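Local coordinates for protein eukaryotic initiation factor 4F subunit p150 (Saccharomyces cerevisiae, PDB 2VSO) that serves, as the eIF4A-binding middle domain of eIF4G1, in the cap-binding eIF4F complex from which the translation apparatus is assembled on mRNA, at residues 61-66 with 105-110; 41-46 with 57-62; 35-40 with 79-84; 128-133 with 187-192. All coordinates share one frame; numbering follows the deposited sequence.

Contact 1: 61-66 with 105-110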
loop_
_atom_site.group_PDB
_atom_site.type_symbol
_atom_site.label_atom_id
_atom_site.label_comp_id
_atom_site.label_asym_id
_atom_site.label_seq_id
_atom_site.Cartn_x
_atom_site.Cartn_y
_atom_site.Cartn_z
ATOM N N ALA C 61 -15.954 -7.888 26.412
ATOM C CA ALA C 61 -16.370 -7.504 27.759
ATOM C C ALA C 61 -17.284 -6.297 27.681
ATOM O O ALA C 61 -18.149 -6.098 28.536
ATOM C CB ALA C 61 -15.164 -7.193 28.636
ATOM N N ILE C 62 -17.075 -5.477 26.658
ATOM C CA ILE C 62 -17.932 -4.324 26.436
ATOM C C ILE C 62 -19.254 -4.821 25.880
ATOM O O ILE C 62 -20.317 -4.343 26.272
ATOM C CB ILE C 62 -17.267 -3.310 25.481
ATOM C CG1 ILE C 62 -16.084 -2.638 26.165
ATOM C CG2 ILE C 62 -18.240 -2.250 25.033
ATOM C CD1 ILE C 62 -15.563 -1.448 25.409
ATOM N N ALA C 63 -19.194 -5.804 24.984
ATOM C CA ALA C 63 -20.421 -6.376 24.439
ATOM C C ALA C 63 -21.223 -7.041 25.551
ATOM O O ALA C 63 -22.438 -6.900 25.618
ATOM C CB ALA C 63 -20.122 -7.380 23.330
ATOM N N ASN C 64 -20.517 -7.755 26.419
ATOM C CA ASN C 64 -21.134 -8.521 27.485
ATOM C C ASN C 64 -21.877 -7.680 28.533
ATOM O O ASN C 64 -22.713 -8.205 29.262
ATOM C CB ASN C 64 -20.091 -9.432 28.142
ATOM C CG ASN C 64 -20.035 -10.815 27.499
ATOM O OD1 ASN C 64 -20.830 -11.132 26.619
ATOM N ND2 ASN C 64 -19.102 -11.643 27.948
ATOM N N ILE C 65 -21.576 -6.384 28.595
ATOM C CA ILE C 65 -22.267 -5.468 29.492
ATOM C C ILE C 65 -23.788 -5.634 29.411
ATOM O O ILE C 65 -24.515 -5.296 30.350
ATOM C CB ILE C 65 -21.906 -3.998 29.201
ATOM C CG1 ILE C 65 -20.661 -3.595 29.984
ATOM C CG2 ILE C 65 -23.046 -3.077 29.576
ATOM C CD1 ILE C 65 -20.220 -2.174 29.720
ATOM N N SER C 66 -24.253 -6.181 28.291
ATOM C CA SER C 66 -25.682 -6.301 28.016
ATOM C C SER C 66 -26.453 -7.298 28.903
ATOM O O SER C 66 -27.671 -7.412 28.778
ATOM C CB SER C 66 -25.911 -6.600 26.528
ATOM O OG SER C 66 -26.178 -5.412 25.800
ATOM N N LYS C 105 -19.384 -16.406 19.209
ATOM C CA LYS C 105 -18.982 -17.658 19.836
ATOM C C LYS C 105 -18.903 -17.528 21.350
ATOM O O LYS C 105 -19.300 -18.435 22.079
ATOM C CB LYS C 105 -17.626 -18.115 19.279
ATOM C CG LYS C 105 -17.232 -19.544 19.636
ATOM C CD LYS C 105 -15.959 -19.960 18.901
ATOM C CE LYS C 105 -15.768 -21.473 18.904
ATOM N NZ LYS C 105 -14.629 -21.895 18.037
ATOM N N GLU C 106 -18.403 -16.387 21.816
ATOM C CA GLU C 106 -18.043 -16.228 23.217
ATOM C C GLU C 106 -18.958 -15.283 23.999
ATOM O O GLU C 106 -18.706 -14.981 25.167
ATOM C CB GLU C 106 -16.576 -15.798 23.332
ATOM C CG GLU C 106 -15.632 -16.659 22.485
ATOM C CD GLU C 106 -14.178 -16.498 22.866
ATOM O OE1 GLU C 106 -13.893 -15.745 23.822
ATOM O OE2 GLU C 106 -13.319 -17.126 22.208
ATOM N N LEU C 107 -20.026 -14.820 23.368
ATOM C CA LEU C 107 -20.973 -13.986 24.083
ATOM C C LEU C 107 -21.536 -14.768 25.250
ATOM O O LEU C 107 -21.740 -15.978 25.158
ATOM C CB LEU C 107 -22.119 -13.533 23.184
ATOM C CG LEU C 107 -22.999 -12.458 23.830
ATOM C CD1 LEU C 107 -22.257 -11.137 23.859
ATOM C CD2 LEU C 107 -24.347 -12.308 23.128
ATOM N N ASN C 108 -21.776 -14.063 26.350
ATOM C CA ASN C 108 -22.423 -14.633 27.516
ATOM C C ASN C 108 -23.823 -15.074 27.122
ATOM O O ASN C 108 -24.600 -14.269 26.620
ATOM C CB ASN C 108 -22.485 -13.573 28.611
ATOM C CG ASN C 108 -23.011 -14.111 29.915
ATOM O OD1 ASN C 108 -23.160 -15.319 30.094
ATOM N ND2 ASN C 108 -23.290 -13.210 30.845
ATOM N N PRO C 109 -24.150 -16.362 27.328
ATOM C CA PRO C 109 -25.467 -16.898 26.941
ATOM C C PRO C 109 -26.620 -16.363 27.808
ATOM O O PRO C 109 -27.779 -16.413 27.381
ATOM C CB PRO C 109 -25.314 -18.411 27.150
ATOM C CG PRO C 109 -23.835 -18.658 27.321
ATOM C CD PRO C 109 -23.266 -17.399 27.890
ATOM N N ASP C 110 -26.313 -15.859 29.004
ATOM C CA ASP C 110 -27.348 -15.360 29.913
ATOM C C ASP C 110 -28.057 -14.117 29.362
ATOM O O ASP C 110 -29.053 -13.657 29.932
ATOM C CB ASP C 110 -26.758 -15.028 31.293
ATOM C CG ASP C 110 -26.164 -16.238 31.990
ATOM O OD1 ASP C 110 -26.609 -17.374 31.709
ATOM O OD2 ASP C 110 -25.251 -16.047 32.825
#
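The carboxamides of Asn-64 and Asn-108 are turned 71° apart, and the first of them carries the contact. Over one face of the Asn-64 amide lies CB of Asn-108, 3.9 Å from Asn-64 CG and nearer to OD1. The backbone N of Asn-108 approaches from the same side but much closer to the amide plane, and CD1 of Leu-107 comes up to the oxygen end of the group. Into that oxygen Asn-108 N gives the hydrogen bond that joins the segments, 3.1 Å from N to Asn-64 OD1 and almost straight, with an N-H...O angle of 174°. Leu-107 holds CG anti to its backbone N (chi1 -170°), on the side of the chain leading to Asn-108, and chi2 then brings CD1 to the same oxygen. The same CD1 packs loosely on Ala-63, 4.4 Å from Ala-63 CB, and Leu-75 touches both residues from helix 73-88. Asn-108 uses its own amide differently: OD1 takes a weak, long bond from Asp-110 N, 3.4 Å away, a loose Asx turn across Pro-109. Ile-111 and Val-67 border the pair. Leu-107 is the first residue to leave helix 93-106, and the side-chain-to-backbone hydrogen bond beside it connects the ends of helices 52-64 and 93-106 within the all-helical, HEAT-like MIF4G domain.

Contact 2: 41-46 with 57-62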
loop_
_atom_site.group_PDB
_atom_site.type_symbol
_atom_site.label_atom_id
_atom_site.label_comp_id
_atom_site.label_asym_id
_atom_site.label_seq_id
_atom_site.Cartn_x
_atom_site.Cartn_y
_atom_site.Cartn_z
ATOM N N LYS C 41 -13.791 2.971 19.890
ATOM C CA LYS C 41 -12.852 3.590 18.957
ATOM C C LYS C 41 -11.451 3.133 19.304
ATOM O O LYS C 41 -10.679 2.707 18.445
ATOM C CB LYS C 41 -12.898 5.118 19.026
ATOM C CG LYS C 41 -13.852 5.756 18.038
ATOM C CD LYS C 41 -13.751 7.275 18.095
ATOM C CE LYS C 41 -14.896 7.941 17.342
ATOM N NZ LYS C 41 -16.211 7.314 17.687
ATOM N N SER C 42 -11.126 3.235 20.583
ATOM C CA SER C 42 -9.801 2.885 21.061
ATOM C C SER C 42 -9.519 1.413 20.810
ATOM O O SER C 42 -8.436 1.050 20.366
ATOM C CB SER C 42 -9.663 3.219 22.549
ATOM O OG SER C 42 -8.296 3.233 22.952
ATOM N N LEU C 43 -10.494 0.558 21.075
ATOM C CA LEU C 43 -10.272 -0.858 20.877
ATOM C C LEU C 43 -10.235 -1.263 19.399
ATOM O O LEU C 43 -9.524 -2.190 19.031
ATOM C CB LEU C 43 -11.301 -1.671 21.643
ATOM C CG LEU C 43 -11.057 -1.618 23.148
ATOM C CD1 LEU C 43 -12.263 -2.129 23.926
ATOM C CD2 LEU C 43 -9.817 -2.416 23.485
ATOM N N LEU C 44 -10.978 -0.566 18.553
ATOM C CA LEU C 44 -10.984 -0.901 17.136
ATOM C C LEU C 44 -9.727 -0.369 16.415
ATOM O O LEU C 44 -9.269 -0.961 15.439
ATOM C CB LEU C 44 -12.263 -0.404 16.477
ATOM C CG LEU C 44 -13.482 -1.276 16.796
ATOM C CD1 LEU C 44 -14.698 -0.814 16.021
ATOM C CD2 LEU C 44 -13.206 -2.747 16.509
ATOM N N ASN C 45 -9.180 0.737 16.916
ATOM C CA ASN C 45 -7.951 1.322 16.381
ATOM C C ASN C 45 -6.735 0.478 16.729
ATOM O O ASN C 45 -5.714 0.547 16.054
ATOM C CB ASN C 45 -7.725 2.736 16.935
ATOM C CG ASN C 45 -8.626 3.773 16.296
ATOM O OD1 ASN C 45 -9.050 3.635 15.137
ATOM N ND2 ASN C 45 -8.930 4.823 17.058
ATOM N N LYS C 46 -6.848 -0.308 17.795
ATOM C CA LYS C 46 -5.741 -1.123 18.292
ATOM C C LYS C 46 -5.772 -2.537 17.732
ATOM O O LYS C 46 -4.831 -3.305 17.924
ATOM C CB LYS C 46 -5.791 -1.221 19.820
ATOM C CG LYS C 46 -5.677 0.069 20.531
ATOM C CD LYS C 46 -5.652 -0.145 22.039
ATOM C CE LYS C 46 -5.157 1.108 22.738
ATOM N NZ LYS C 46 -5.262 0.994 24.199
ATOM N N SER C 57 -10.881 -9.679 23.169
ATOM C CA SER C 57 -11.370 -10.085 24.482
ATOM C C SER C 57 -11.930 -8.868 25.192
ATOM O O SER C 57 -12.931 -8.950 25.908
ATOM C CB SER C 57 -10.257 -10.699 25.326
ATOM O OG SER C 57 -9.715 -9.738 26.214
ATOM N N GLU C 58 -11.282 -7.729 24.999
ATOM C CA GLU C 58 -11.761 -6.513 25.633
ATOM C C GLU C 58 -13.028 -5.981 24.969
ATOM O O GLU C 58 -13.924 -5.478 25.642
ATOM C CB GLU C 58 -10.654 -5.465 25.688
ATOM C CG GLU C 58 -9.395 -6.006 26.346
ATOM C CD GLU C 58 -8.633 -4.954 27.114
ATOM O OE1 GLU C 58 -7.744 -5.333 27.907
ATOM O OE2 GLU C 58 -8.931 -3.754 26.931
ATOM N N ILE C 59 -13.120 -6.110 23.653
ATOM C CA ILE C 59 -14.332 -5.716 22.942
ATOM C C ILE C 59 -15.517 -6.618 23.323
ATOM O O ILE C 59 -16.679 -6.216 23.228
ATOM C CB ILE C 59 -14.111 -5.730 21.422
ATOM C CG1 ILE C 59 -13.157 -4.597 21.035
ATOM C CG2 ILE C 59 -15.450 -5.636 20.657
ATOM C CD1 ILE C 59 -12.688 -4.661 19.601
ATOM N N LEU C 60 -15.222 -7.835 23.764
ATOM C CA LEU C 60 -16.272 -8.774 24.146
ATOM C C LEU C 60 -16.787 -8.510 25.577
ATOM O O LEU C 60 -17.920 -8.863 25.912
ATOM C CB LEU C 60 -15.784 -10.219 23.974
ATOM C CG LEU C 60 -16.556 -11.351 24.652
ATOM C CD1 LEU C 60 -17.920 -11.540 24.027
ATOM C CD2 LEU C 60 -15.743 -12.637 24.585
ATOM N N ALA C 61 -15.954 -7.888 26.412
ATOM C CA ALA C 61 -16.370 -7.504 27.759
ATOM C C ALA C 61 -17.284 -6.297 27.681
ATOM O O ALA C 61 -18.149 -6.098 28.536
ATOM C CB ALA C 61 -15.164 -7.193 28.636
ATOM N N ILE C 62 -17.075 -5.477 26.658
ATOM C CA ILE C 62 -17.932 -4.324 26.436
ATOM C C ILE C 62 -19.254 -4.821 25.880
ATOM O O ILE C 62 -20.317 -4.343 26.272
ATOM C CB ILE C 62 -17.267 -3.310 25.481
ATOM C CG1 ILE C 62 -16.084 -2.638 26.165
ATOM C CG2 ILE C 62 -18.240 -2.250 25.033
ATOM C CD1 ILE C 62 -15.563 -1.448 25.409
#
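Segments 41-45 and 57-62, of helices 33-45 and 52-64, run antiparallel, their axes 10.1 Å apart at an angle of 154°, and the backbones come nearest at Leu-43 and Ile-59. Leu-43 points toward the other helix and spreads over three residues. Its CB rests on CG1 of Ile-59 at 3.5 Å, the two side chains lying alongside with opposite headings. Its CD1 meets CD1 of Ile-62 tip to tip, 3.7 Å apart, while CD2 lies against CB of Glu-58 at 3.9 Å. An alanine in place of Leu-43 would probably leave Ile-62 CD1 and the stem of Glu-58 without their leucine partner and open a gap between the helices, with the contact of CB on Ile-59 remaining. Leu-44 adds to the contact on Ile-59: the two side chains cross at about a right angle, with Leu-44 CD2 3.7 Å from Ile-59 CD1. In the carboxylate of Glu-58, OE2 rests on Leu-43 CD2 at 3.8 Å, whereas OE1 turns to a partner outside both segments, a salt bridge with a basic side chain of another protein chain. These consecutive helices form a helical hairpin; Leu-99 of helix 93-106 touches both Leu-44 and Ile-59, and Val-78 of helix 73-88 backs Ile-62.

Contact 3: 35-40 with 79-84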
loop_
_atom_site.group_PDB
_atom_site.type_symbol
_atom_site.label_atom_id
_atom_site.label_comp_id
_atom_site.label_asym_id
_atom_site.label_seq_id
_atom_site.Cartn_x
_atom_site.Cartn_y
_atom_site.Cartn_z
ATOM N N GLU C 35 -19.144 6.786 26.540
ATOM C CA GLU C 35 -18.101 5.939 27.111
ATOM C C GLU C 35 -17.924 4.627 26.346
ATOM O O GLU C 35 -16.842 4.029 26.372
ATOM C CB GLU C 35 -18.383 5.658 28.588
ATOM C CG GLU C 35 -18.072 6.832 29.505
ATOM C CD GLU C 35 -18.485 6.584 30.942
ATOM O OE1 GLU C 35 -19.196 5.588 31.194
ATOM O OE2 GLU C 35 -18.102 7.387 31.818
ATOM N N VAL C 36 -18.991 4.190 25.670
ATOM C CA VAL C 36 -18.959 2.963 24.871
ATOM C C VAL C 36 -18.507 3.200 23.422
ATOM O O VAL C 36 -18.080 2.270 22.748
ATOM C CB VAL C 36 -20.320 2.226 24.872
ATOM C CG1 VAL C 36 -20.511 1.416 23.579
ATOM C CG2 VAL C 36 -20.421 1.322 26.083
ATOM N N GLU C 37 -18.613 4.435 22.940
ATOM C CA GLU C 37 -18.101 4.759 21.615
ATOM C C GLU C 37 -16.611 5.086 21.697
ATOM O O GLU C 37 -15.863 4.887 20.737
ATOM C CB GLU C 37 -18.873 5.922 20.986
ATOM C CG GLU C 37 -20.116 5.487 20.240
ATOM C CD GLU C 37 -20.942 6.660 19.743
ATOM O OE1 GLU C 37 -20.344 7.727 19.474
ATOM O OE2 GLU C 37 -22.184 6.509 19.618
ATOM N N ARG C 38 -16.186 5.577 22.856
ATOM C CA ARG C 38 -14.800 5.969 23.025
ATOM C C ARG C 38 -13.949 4.735 23.256
ATOM O O ARG C 38 -12.941 4.545 22.582
ATOM C CB ARG C 38 -14.636 7.012 24.140
ATOM C CG ARG C 38 -15.382 8.335 23.861
ATOM C CD ARG C 38 -15.257 9.348 25.002
ATOM N NE ARG C 38 -13.949 9.993 25.030
ATOM C CZ ARG C 38 -13.630 11.082 24.335
ATOM N NH1 ARG C 38 -14.530 11.661 23.548
ATOM N NH2 ARG C 38 -12.405 11.591 24.425
ATOM N N LYS C 39 -14.357 3.873 24.177
ATOM C CA LYS C 39 -13.603 2.650 24.405
ATOM C C LYS C 39 -13.570 1.802 23.164
ATOM O O LYS C 39 -12.584 1.105 22.917
ATOM C CB LYS C 39 -14.155 1.847 25.572
ATOM C CG LYS C 39 -13.637 2.353 26.907
ATOM C CD LYS C 39 -14.582 2.049 28.056
ATOM C CE LYS C 39 -14.124 2.767 29.310
ATOM N NZ LYS C 39 -14.959 2.408 30.488
ATOM N N MET C 40 -14.635 1.869 22.370
ATOM C CA MET C 40 -14.705 1.081 21.144
ATOM C C MET C 40 -13.833 1.647 20.027
ATOM O O MET C 40 -13.215 0.885 19.290
ATOM C CB MET C 40 -16.141 0.919 20.665
ATOM C CG MET C 40 -16.911 -0.173 21.373
ATOM S SD MET C 40 -16.198 -1.802 21.137
ATOM C CE MET C 40 -16.539 -2.086 19.397
ATOM N N ILE C 79 -21.827 -3.959 17.772
ATOM C CA ILE C 79 -21.922 -4.486 16.405
ATOM C C ILE C 79 -21.908 -3.342 15.395
ATOM O O ILE C 79 -21.239 -3.407 14.374
ATOM C CB ILE C 79 -23.219 -5.302 16.149
ATOM C CG1 ILE C 79 -23.303 -6.552 17.032
ATOM C CG2 ILE C 79 -23.316 -5.681 14.695
ATOM C CD1 ILE C 79 -21.977 -7.069 17.481
ATOM N N GLU C 80 -22.664 -2.293 15.678
ATOM C CA GLU C 80 -22.852 -1.225 14.712
ATOM C C GLU C 80 -21.539 -0.496 14.464
ATOM O O GLU C 80 -21.282 0.010 13.367
ATOM C CB GLU C 80 -23.887 -0.242 15.222
ATOM C CG GLU C 80 -24.109 0.942 14.306
ATOM C CD GLU C 80 -24.791 2.105 15.004
ATOM O OE1 GLU C 80 -25.216 3.044 14.303
ATOM O OE2 GLU C 80 -24.893 2.079 16.252
ATOM N N GLN C 81 -20.711 -0.454 15.498
ATOM C CA GLN C 81 -19.434 0.226 15.418
ATOM C C GLN C 81 -18.385 -0.617 14.702
ATOM O O GLN C 81 -17.477 -0.075 14.073
ATOM C CB GLN C 81 -18.934 0.574 16.814
ATOM C CG GLN C 81 -19.490 1.849 17.370
ATOM C CD GLN C 81 -18.868 2.187 18.710
ATOM O OE1 GLN C 81 -17.675 2.482 18.796
ATOM N NE2 GLN C 81 -19.675 2.148 19.765
ATOM N N ILE C 82 -18.503 -1.936 14.817
ATOM C CA ILE C 82 -17.585 -2.836 14.137
ATOM C C ILE C 82 -17.835 -2.753 12.646
ATOM O O ILE C 82 -16.898 -2.799 11.854
ATOM C CB ILE C 82 -17.730 -4.298 14.595
ATOM C CG1 ILE C 82 -17.324 -4.437 16.060
ATOM C CG2 ILE C 82 -16.857 -5.197 13.738
ATOM C CD1 ILE C 82 -17.483 -5.832 16.606
ATOM N N PHE C 83 -19.102 -2.615 12.270
ATOM C CA PHE C 83 -19.458 -2.434 10.864
ATOM C C PHE C 83 -18.953 -1.111 10.312
ATOM O O PHE C 83 -18.412 -1.056 9.208
ATOM C CB PHE C 83 -20.962 -2.538 10.642
ATOM C CG PHE C 83 -21.440 -3.927 10.367
ATOM C CD1 PHE C 83 -21.988 -4.254 9.137
ATOM C CD2 PHE C 83 -21.347 -4.915 11.335
ATOM C CE1 PHE C 83 -22.450 -5.539 8.884
ATOM C CE2 PHE C 83 -21.791 -6.205 11.077
ATOM C CZ PHE C 83 -22.338 -6.516 9.850
ATOM N N LEU C 84 -19.135 -0.040 11.073
ATOM C CA LEU C 84 -18.642 1.261 10.639
ATOM C C LEU C 84 -17.119 1.210 10.435
ATOM O O LEU C 84 -16.605 1.737 9.450
ATOM C CB LEU C 84 -19.052 2.351 11.635
ATOM C CG LEU C 84 -20.567 2.568 11.779
ATOM C CD1 LEU C 84 -20.882 3.554 12.881
ATOM C CD2 LEU C 84 -21.190 3.033 10.485
#
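Val-36 offers its carbonyl oxygen to the side-chain amide of Gln-81, whose NE2 lies 3.4 Å from Val-36 O in a weak hydrogen bond. The same oxygen also accepts the helical N-H of Met-40, another weak bond. One residue on, Glu-37 lays its CG against NE2 of Gln-81, 3.4 Å away; the two side chains cross at about a right angle, and the carboxylate and amide planes stand 79° apart. Met-40, a turn further along, faces the other helix and lies beside the Gln-81 amide, though the exact spacing there is doubtful. Its chain bends at chi2 and again at chi3 (-69°), which brings CE to Ile-82, 4.2 Å from Ile-82 CG1. Gln-81, extended beyond CG, carries its amide across to Val-36 and Glu-37. An alanine here would probably cost Val-36 O its cross-helix donor and leave a gap beside Glu-37 and Met-40. Ile-59 of helix 52-64 also touches Met-40, and Leu-31 covers Val-36. The segment axes lie 10.8 Å apart and cross at 41°. Such a roughly parallel pairing, one helix with the next but one, is characteristic of the HEAT-like helical stack of the MIF4G domain.

Contact 4: 128-133 with 187-192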
loop_
_atom_site.group_PDB
_atom_site.type_symbol
_atom_site.label_atom_id
_atom_site.label_comp_id
_atom_site.label_asym_id
_atom_site.label_seq_id
_atom_site.Cartn_x
_atom_site.Cartn_y
_atom_site.Cartn_z
ATOM N N TYR C 128 -28.309 -10.129 15.152
ATOM C CA TYR C 128 -27.788 -8.764 15.169
ATOM C C TYR C 128 -26.950 -8.432 13.914
ATOM O O TYR C 128 -27.126 -7.373 13.297
ATOM C CB TYR C 128 -26.960 -8.530 16.426
ATOM C CG TYR C 128 -27.750 -8.145 17.642
ATOM C CD1 TYR C 128 -28.979 -8.737 17.917
ATOM C CD2 TYR C 128 -27.268 -7.201 18.528
ATOM C CE1 TYR C 128 -29.711 -8.384 19.040
ATOM C CE2 TYR C 128 -27.990 -6.842 19.656
ATOM C CZ TYR C 128 -29.211 -7.438 19.905
ATOM O OH TYR C 128 -29.929 -7.085 21.024
ATOM N N LEU C 129 -26.041 -9.334 13.538
ATOM C CA LEU C 129 -25.217 -9.125 12.347
ATOM C C LEU C 129 -26.075 -8.892 11.101
ATOM O O LEU C 129 -25.893 -7.911 10.380
ATOM C CB LEU C 129 -24.269 -10.307 12.110
ATOM C CG LEU C 129 -23.225 -10.602 13.184
ATOM C CD1 LEU C 129 -22.381 -11.798 12.788
ATOM C CD2 LEU C 129 -22.357 -9.399 13.438
ATOM N N VAL C 130 -27.007 -9.800 10.845
ATOM C CA VAL C 130 -27.896 -9.653 9.698
ATOM C C VAL C 130 -28.638 -8.316 9.724
ATOM O O VAL C 130 -28.588 -7.555 8.759
ATOM C CB VAL C 130 -28.930 -10.795 9.616
ATOM C CG1 VAL C 130 -29.457 -10.924 8.196
ATOM C CG2 VAL C 130 -28.310 -12.106 10.074
ATOM N N ALA C 131 -29.315 -8.037 10.835
ATOM C CA ALA C 131 -30.126 -6.824 10.981
ATOM C C ALA C 131 -29.310 -5.583 10.679
ATOM O O ALA C 131 -29.817 -4.613 10.111
ATOM C CB ALA C 131 -30.734 -6.730 12.408
ATOM N N ARG C 132 -28.042 -5.620 11.065
ATOM C CA ARG C 132 -27.151 -4.496 10.822
ATOM C C ARG C 132 -26.622 -4.408 9.383
ATOM O O ARG C 132 -26.258 -3.317 8.947
ATOM C CB ARG C 132 -26.004 -4.495 11.837
ATOM C CG ARG C 132 -24.949 -3.457 11.584
ATOM C CD ARG C 132 -25.536 -2.079 11.598
ATOM N NE ARG C 132 -26.127 -1.760 12.889
ATOM C CZ ARG C 132 -26.930 -0.722 13.090
ATOM N NH1 ARG C 132 -27.229 0.078 12.078
ATOM N NH2 ARG C 132 -27.440 -0.490 14.292
ATOM N N CYS C 133 -26.578 -5.515 8.636
ATOM C CA CYS C 133 -26.127 -5.396 7.231
ATOM C C CYS C 133 -27.268 -4.783 6.460
ATOM O O CYS C 133 -27.066 -3.914 5.620
ATOM C CB CYS C 133 -25.743 -6.733 6.563
ATOM S SG CYS C 133 -24.543 -7.752 7.421
ATOM N N ASN C 187 -19.582 -18.174 7.901
ATOM C CA ASN C 187 -20.929 -18.644 8.214
ATOM C C ASN C 187 -21.577 -17.826 9.341
ATOM O O ASN C 187 -22.277 -18.364 10.207
ATOM C CB ASN C 187 -20.925 -20.143 8.540
ATOM C CG ASN C 187 -20.309 -20.978 7.428
ATOM O OD1 ASN C 187 -20.746 -20.916 6.281
ATOM N ND2 ASN C 187 -19.288 -21.765 7.766
ATOM N N LEU C 188 -21.317 -16.522 9.319
ATOM C CA LEU C 188 -21.959 -15.578 10.213
ATOM C C LEU C 188 -23.112 -14.852 9.502
ATOM O O LEU C 188 -23.744 -13.952 10.062
ATOM C CB LEU C 188 -20.951 -14.566 10.747
ATOM C CG LEU C 188 -19.704 -15.105 11.445
ATOM C CD1 LEU C 188 -18.876 -13.973 12.065
ATOM C CD2 LEU C 188 -20.096 -16.097 12.499
ATOM N N LEU C 189 -23.385 -15.264 8.270
ATOM C CA LEU C 189 -24.516 -14.760 7.498
ATOM C C LEU C 189 -25.022 -15.861 6.578
ATOM O O LEU C 189 -24.261 -16.741 6.168
ATOM C CB LEU C 189 -24.135 -13.543 6.649
ATOM C CG LEU C 189 -23.833 -12.176 7.265
ATOM C CD1 LEU C 189 -23.304 -11.216 6.208
ATOM C CD2 LEU C 189 -25.066 -11.599 7.902
ATOM N N THR C 190 -26.307 -15.799 6.251
ATOM C CA THR C 190 -26.921 -16.760 5.349
ATOM C C THR C 190 -26.794 -16.256 3.919
ATOM O O THR C 190 -26.378 -15.118 3.689
ATOM C CB THR C 190 -28.419 -16.991 5.680
ATOM O OG1 THR C 190 -29.170 -15.798 5.412
ATOM C CG2 THR C 190 -28.591 -17.379 7.139
ATOM N N GLY C 191 -27.162 -17.104 2.963
ATOM C CA GLY C 191 -27.092 -16.754 1.560
ATOM C C GLY C 191 -28.017 -15.617 1.171
ATOM O O GLY C 191 -27.731 -14.890 0.225
ATOM N N LYS C 192 -29.126 -15.455 1.892
ATOM C CA LYS C 192 -30.132 -14.469 1.507
ATOM C C LYS C 192 -29.531 -13.074 1.415
ATOM O O LYS C 192 -29.944 -12.268 0.583
ATOM C CB LYS C 192 -31.336 -14.483 2.460
ATOM C CG LYS C 192 -31.200 -13.598 3.698
ATOM C CD LYS C 192 -32.534 -13.467 4.436
ATOM C CE LYS C 192 -32.395 -12.681 5.738
ATOM N NZ LYS C 192 -33.704 -12.513 6.438
#
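Leu-189 and Leu-188 supply most of the apolar packing against helix 122-139. Leu-189 presents both of its methyl groups. CD2 settles on Val-130, 3.9 Å from Val-130 CG2 and equally near to its CA, so the leucine rests on the helix backbone as well as on the valine side chain. Leu-129 meets the preceding residue: its CD1 lies 3.7 Å from CB of Leu-188, their chains crossing at a slant, and touches the Leu-188 carbonyl oxygen too. Cys-100 of helix 93-106 flanks both of these leucines, while Ile-180 and Leu-183 of helix 163-185 close in on Leu-189.

This turn joins helix 163-185 to helix 191-206, and it begins with a Schellman motif. Asn-187, at positive phi (62°), is the C-prime residue; the backbone N of Leu-188 bonds to Leu-183 O, and Asn-187 N to Tyr-184 O. The chain that leaves this helix end, a helix-to-helix connection of the all-helical MIF4G domain, places the two leucines against helix 122-139.

Sulphur makes a further contact. SG of Cys-133 sits anti to its carbonyl carbon (chi1 -53°), which turns it to Leu-189, where both methyls, CD1 and CD2, lie 3.9 Å from Cys-133 SG. Phe-83 and Met-193 also touch this cysteine.

At the solvent-facing border the stem of Lys-192, extended beyond CG, passes over Val-130, with CE 4.2 Å from Val-130 CG1.

In the fold
All four contacts lie within the MIF4G domain, and contacts 1, 2 and 3 sit on one side of the chain's centre. Contacts 2 and 3 share helix 33-45, their centres about 8 Å apart, and contacts 1 and 2 share helix 52-64. Along the sequence, contact 2 falls between the two segments of contact 3, and the segments of contacts 1 and 3 alternate. Contact 4 follows the others; its centre is about 18 Å from that of contact 3, yet Phe-83 bridges them, CE1 lying 3.4 Å from Cys-133 SG. Packing thus runs continuously from the first helices, where segments of contact 2 themselves bind another protein, toward the middle of the domain.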